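Local coordinates for branched-chain amino acid aminotransferase (Thermoproteus uzoniensis, PDB 5CE8), which catalyses the pyridoxal 5'-phosphate-dependent transfer of amino groups from L-amino acids, including leucine, isoleucine and valine, and from R-amines, at the interface of chains A and B. Numbering follows the deposited sequence. Chains: chain A/B, Branched-chain amino acid aminotransferase.

Contact 1: the interface of chains A and B. Residues chain A 28-29, 35-36, 109; chain B 29, 31, 36.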
# COMPACT_ATOMS: atom_id res chain seq x y z
N LYS A 28 33.63 16.96 19.55
CA LYS A 28 32.51 16.32 20.27
C LYS A 28 31.30 17.20 20.32
O LYS A 28 31.39 18.44 20.29
CB LYS A 28 32.92 16.00 21.68
CG LYS A 28 34.16 15.13 21.74
CD LYS A 28 34.20 14.13 22.87
CE LYS A 28 35.24 13.06 22.52
NZ LYS A 28 35.20 11.90 23.46
N VAL A 29 30.16 16.60 20.60
CA VAL A 29 28.90 17.36 20.63
C VAL A 29 28.12 16.94 21.86
O VAL A 29 28.18 15.76 22.24
CB VAL A 29 28.10 17.12 19.36
CG1 VAL A 29 27.74 15.62 19.21
CG2 VAL A 29 26.84 18.00 19.36
N SER A 35 20.40 16.62 17.38
CA SER A 35 20.95 15.77 16.36
C SER A 35 21.27 14.38 16.81
O SER A 35 21.09 13.45 16.01
CB SER A 35 22.14 16.41 15.64
OG SER A 35 21.68 17.65 15.16
N LEU A 36 21.71 14.23 18.05
CA LEU A 36 21.94 12.96 18.63
C LEU A 36 20.68 12.22 19.06
O LEU A 36 20.52 11.05 18.80
CB LEU A 36 22.83 13.08 19.81
CG LEU A 36 23.27 11.81 20.50
CD1 LEU A 36 24.08 10.98 19.54
CD2 LEU A 36 24.09 12.07 21.75
N TYR A 109 25.23 19.13 12.03
CA TYR A 109 24.39 18.76 13.22
C TYR A 109 24.29 19.95 14.18
O TYR A 109 25.02 20.91 14.05
CB TYR A 109 25.04 17.57 13.96
CG TYR A 109 26.38 18.00 14.45
CD1 TYR A 109 27.47 17.97 13.60
CD2 TYR A 109 26.51 18.64 15.66
CE1 TYR A 109 28.74 18.45 14.02
CE2 TYR A 109 27.77 19.09 16.08
CZ TYR A 109 28.90 19.03 15.26
OH TYR A 109 30.16 19.59 15.65
N VAL B 29 29.91 13.71 22.95
CA VAL B 29 30.21 12.47 22.23
C VAL B 29 30.88 12.83 20.91
O VAL B 29 30.52 13.87 20.33
CB VAL B 29 28.95 11.67 21.99
CG1 VAL B 29 27.92 12.47 21.14
CG2 VAL B 29 29.29 10.33 21.33
N VAL B 31 31.92 13.37 17.30
CA VAL B 31 31.02 13.68 16.13
C VAL B 31 31.08 12.60 15.07
O VAL B 31 30.35 12.64 14.11
CB VAL B 31 31.30 15.02 15.47
CG1 VAL B 31 31.07 16.18 16.48
CG2 VAL B 31 32.73 15.07 14.86
N LEU B 36 25.45 9.57 16.14
CA LEU B 36 25.23 10.84 15.56
C LEU B 36 25.01 10.84 14.06
O LEU B 36 24.10 11.47 13.55
CB LEU B 36 26.37 11.75 15.85
CG LEU B 36 26.26 13.19 15.41
CD1 LEU B 36 25.11 13.85 16.12
CD2 LEU B 36 27.53 13.98 15.67
O HOH W 1 22.47 13.44 13.68
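A:Val29 and B:Val29 pair across the two-fold axis as an antiparallel beta bridge, joining strands 28-30 of two subunits of this class IV (fold type IV) aminotransferase. The backbone N of each valine donates to the carbonyl O of the other, and A:Val29 N to B:Val29 O measures 2.8 Å. The two valine side chains run parallel, CG1 beside CG1, with these methyls 3.7 Å apart. Each CG1 takes the crowded position between its own N and carbonyl carbon (chi1 60°), which turns this methyl to the axis. Leucines of helix 34-38 close over the pair: A:Leu36 CD2 meets B:Val29 CG1 tip to tip at 3.9 Å, and B:Leu36 CD2 does the same to A:Val29. The other branch of B:Leu36, CD1, rests 4.0 Å from A:Ser35 CB. Beside this apolar core a water joins the backbone carbonyls, 2.7 Å from A:Ser35 O and 2.6 Å from B:Leu36 O. On the far flank B:Val31 CG1 touches the phenol end of A:Tyr109, 3.8 Å from CZ, the axes of the two side chains roughly perpendicular.

Contact 2: the interface of chains A and B. Residues chain A 105, 107, 127, 129; chain B 31-32.
B:Leu32 lays its isobutyl group on two neighbouring strands of chain A, 102-109 and 125-132, in a small apolar patch of the subunit interface. Its CB stands well back from A:Ala129, and the chain descends toward the sheet from there. CG follows beside the backbone N (chi1 -63°) and comes within 4.3 Å of the A:Ala129 CB methyl. At the tip both branches contact that methyl, CD1 at 4.0 Å and CD2 at 3.8 Å from A:Ala129 CB. The side chain of A:Ala129 ends at this methyl, which probably allows the close approach of both leucine branches. CD2 also serves a second partner, for it reaches the aliphatic stem of A:Arg105, 4.0 Å from CG. The leucine and the arginine run antiparallel alongside one another, and bends at chi2 and chi3 (56° and 54°) fold the arginine chain back on itself, leaving its CB and CG methylenes as the part that meets CD2. One residue earlier, B:Val31 continues the packing along the same pair of strands. Its CG2 branch comes down on the methyl of A:Ala127, with CG2 to CB at 3.7 Å. The backbone carbonyl of the valine lies near the strand alongside: B:Val31 O is 3.7 Å from A:Val107 CG1.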
# COMPACT_ATOMS: atom_id res chain seq x y z
N ARG A 105 34.62 12.42 6.14
CA ARG A 105 33.26 12.56 6.62
C ARG A 105 32.85 13.97 7.11
O ARG A 105 33.26 14.39 8.26
CB ARG A 105 33.12 11.68 7.82
CG ARG A 105 31.76 11.79 8.51
CD ARG A 105 30.49 11.55 7.67
NE ARG A 105 30.38 10.30 6.92
CZ ARG A 105 29.94 9.14 7.38
NH1 ARG A 105 29.58 8.91 8.65
NH2 ARG A 105 29.88 8.14 6.53
N VAL A 107 30.00 16.13 8.61
CA VAL A 107 28.84 15.94 9.33
C VAL A 107 28.31 17.27 9.82
O VAL A 107 29.03 18.04 10.42
CB VAL A 107 28.95 14.91 10.44
CG1 VAL A 107 30.04 15.19 11.41
CG2 VAL A 107 27.61 14.74 11.14
N ALA A 127 31.41 19.52 11.18
CA ALA A 127 32.73 18.91 11.47
C ALA A 127 33.11 18.06 10.29
O ALA A 127 32.22 17.41 9.61
CB ALA A 127 32.66 18.06 12.72
N ALA A 129 36.14 15.37 9.21
CA ALA A 129 37.22 14.44 9.53
C ALA A 129 37.65 13.71 8.28
O ALA A 129 36.79 13.31 7.43
CB ALA A 129 36.74 13.43 10.51
N VAL B 31 31.92 13.37 17.30
CA VAL B 31 31.02 13.68 16.13
C VAL B 31 31.08 12.60 15.07
O VAL B 31 30.35 12.64 14.11
CB VAL B 31 31.30 15.02 15.47
CG1 VAL B 31 31.07 16.18 16.48
CG2 VAL B 31 32.73 15.07 14.86
N LEU B 32 32.00 11.64 15.23
CA LEU B 32 32.02 10.49 14.32
C LEU B 32 31.32 9.24 14.87
O LEU B 32 31.39 8.19 14.28
CB LEU B 32 33.49 10.14 14.02
CG LEU B 32 34.31 11.20 13.31
CD1 LEU B 32 35.76 10.72 13.30
CD2 LEU B 32 33.81 11.48 11.90

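Contact 3: the interface of chains A and B. Residues chain A 117-120; chain B 175, 178.
B:Val175 CG1 and the methylene stem of A:Arg120 form the apolar centre of this contact between a loop of chain A and a helix of chain B, with CG1 4.0 Å from the arginine CG. The two side chains run past each other in opposite directions. CG1 points away from the backbone N (chi1 165°), which brings this methyl against the CG and CD of the arginine. Farther out, the A:Arg120 guanidinium offers a face to B:Arg178, whose CB sits 3.8 Å above the plane near its rim. The two arginines cross obliquely, with their guanidinium planes 68° apart, and their charged ends diverge. B:Arg178 is extended from CG to NE and runs on to A:Asp118, its CD methylene 3.6 Å from the carboxylate OD2. At the polar rim A:Asp118 braces A:Arg120 within the same loop: NE donates to OD1 at 2.8 Å and NH2 to OD2 at 2.9 Å. Both bonds are nearly straight, use the syn lone pairs and lie in the guanidinium plane, so this side-on grip fixes the rotation of the flat group that B:Arg178 covers. The nearby B:Arg178 NE, 4.3 Å from A:Asp118 OD2, may add longer-range attraction. The loop follows strand 102-109 and precedes strand 125-132, and it docks on the last turns of the partner's helix 167-179.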
# COMPACT_ATOMS: atom_id res chain seq x y z
N LEU A 117 11.31 19.11 19.88
CA LEU A 117 11.39 18.81 18.45
C LEU A 117 11.31 19.99 17.51
O LEU A 117 11.42 19.79 16.29
CB LEU A 117 10.27 17.83 18.03
CG LEU A 117 10.21 16.58 18.83
CD1 LEU A 117 8.87 15.94 18.57
CD2 LEU A 117 11.42 15.73 18.50
N ASP A 118 11.10 21.20 18.02
CA ASP A 118 10.98 22.40 17.16
C ASP A 118 12.41 22.94 16.89
O ASP A 118 12.93 23.81 17.59
CB ASP A 118 10.12 23.47 17.82
CG ASP A 118 9.83 24.64 16.92
OD1 ASP A 118 10.27 24.69 15.76
OD2 ASP A 118 9.07 25.51 17.39
N VAL A 119 13.03 22.41 15.85
CA VAL A 119 14.43 22.74 15.52
C VAL A 119 14.55 23.98 14.62
O VAL A 119 15.65 24.44 14.28
CB VAL A 119 15.17 21.48 14.98
CG1 VAL A 119 15.22 20.44 16.06
CG2 VAL A 119 14.54 20.92 13.72
N ARG A 120 13.42 24.63 14.33
CA ARG A 120 13.45 25.84 13.56
C ARG A 120 14.44 26.89 14.00
O ARG A 120 14.64 27.14 15.19
CB ARG A 120 12.04 26.46 13.55
CG ARG A 120 11.08 25.68 12.59
CD ARG A 120 9.67 26.22 12.56
NE ARG A 120 9.15 26.45 13.91
CZ ARG A 120 8.23 27.35 14.25
NH1 ARG A 120 7.67 28.16 13.34
NH2 ARG A 120 7.85 27.42 15.52
N VAL B 175 7.53 20.41 12.77
CA VAL B 175 7.86 21.65 12.09
C VAL B 175 6.78 22.02 11.11
O VAL B 175 6.42 23.19 11.02
CB VAL B 175 9.24 21.57 11.41
CG1 VAL B 175 9.49 22.72 10.36
CG2 VAL B 175 10.30 21.51 12.51
N ARG B 178 3.94 23.57 13.18
CA ARG B 178 4.35 24.82 13.81
C ARG B 178 4.68 25.90 12.86
O ARG B 178 4.33 27.03 13.16
CB ARG B 178 5.51 24.54 14.74
CG ARG B 178 5.11 23.65 15.90
CD ARG B 178 6.32 23.21 16.72
NE ARG B 178 6.01 22.59 17.98
CZ ARG B 178 5.49 21.37 18.10
NH1 ARG B 178 5.15 20.66 16.99
NH2 ARG B 178 5.27 20.87 19.33

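Contact 1 and contact 2 adjoin, the centres of their C-alpha atoms about 9 Å apart. They share B:Val31, which turns one methyl to each. Measured between the same centres, contact 3 lies about 19 Å from contact 1 and about 24 Å from contact 2, where the loop reaches over the other subunit. Strands 102-109 and 125-132 and the loop joining them thus contribute to all three contacts, while strand 28-30 and helix 34-38 form most of contact 1. With the twin contacts this gives a broad, spread-out dimer interface, as expected for this family; the deposited assembly holds six chains.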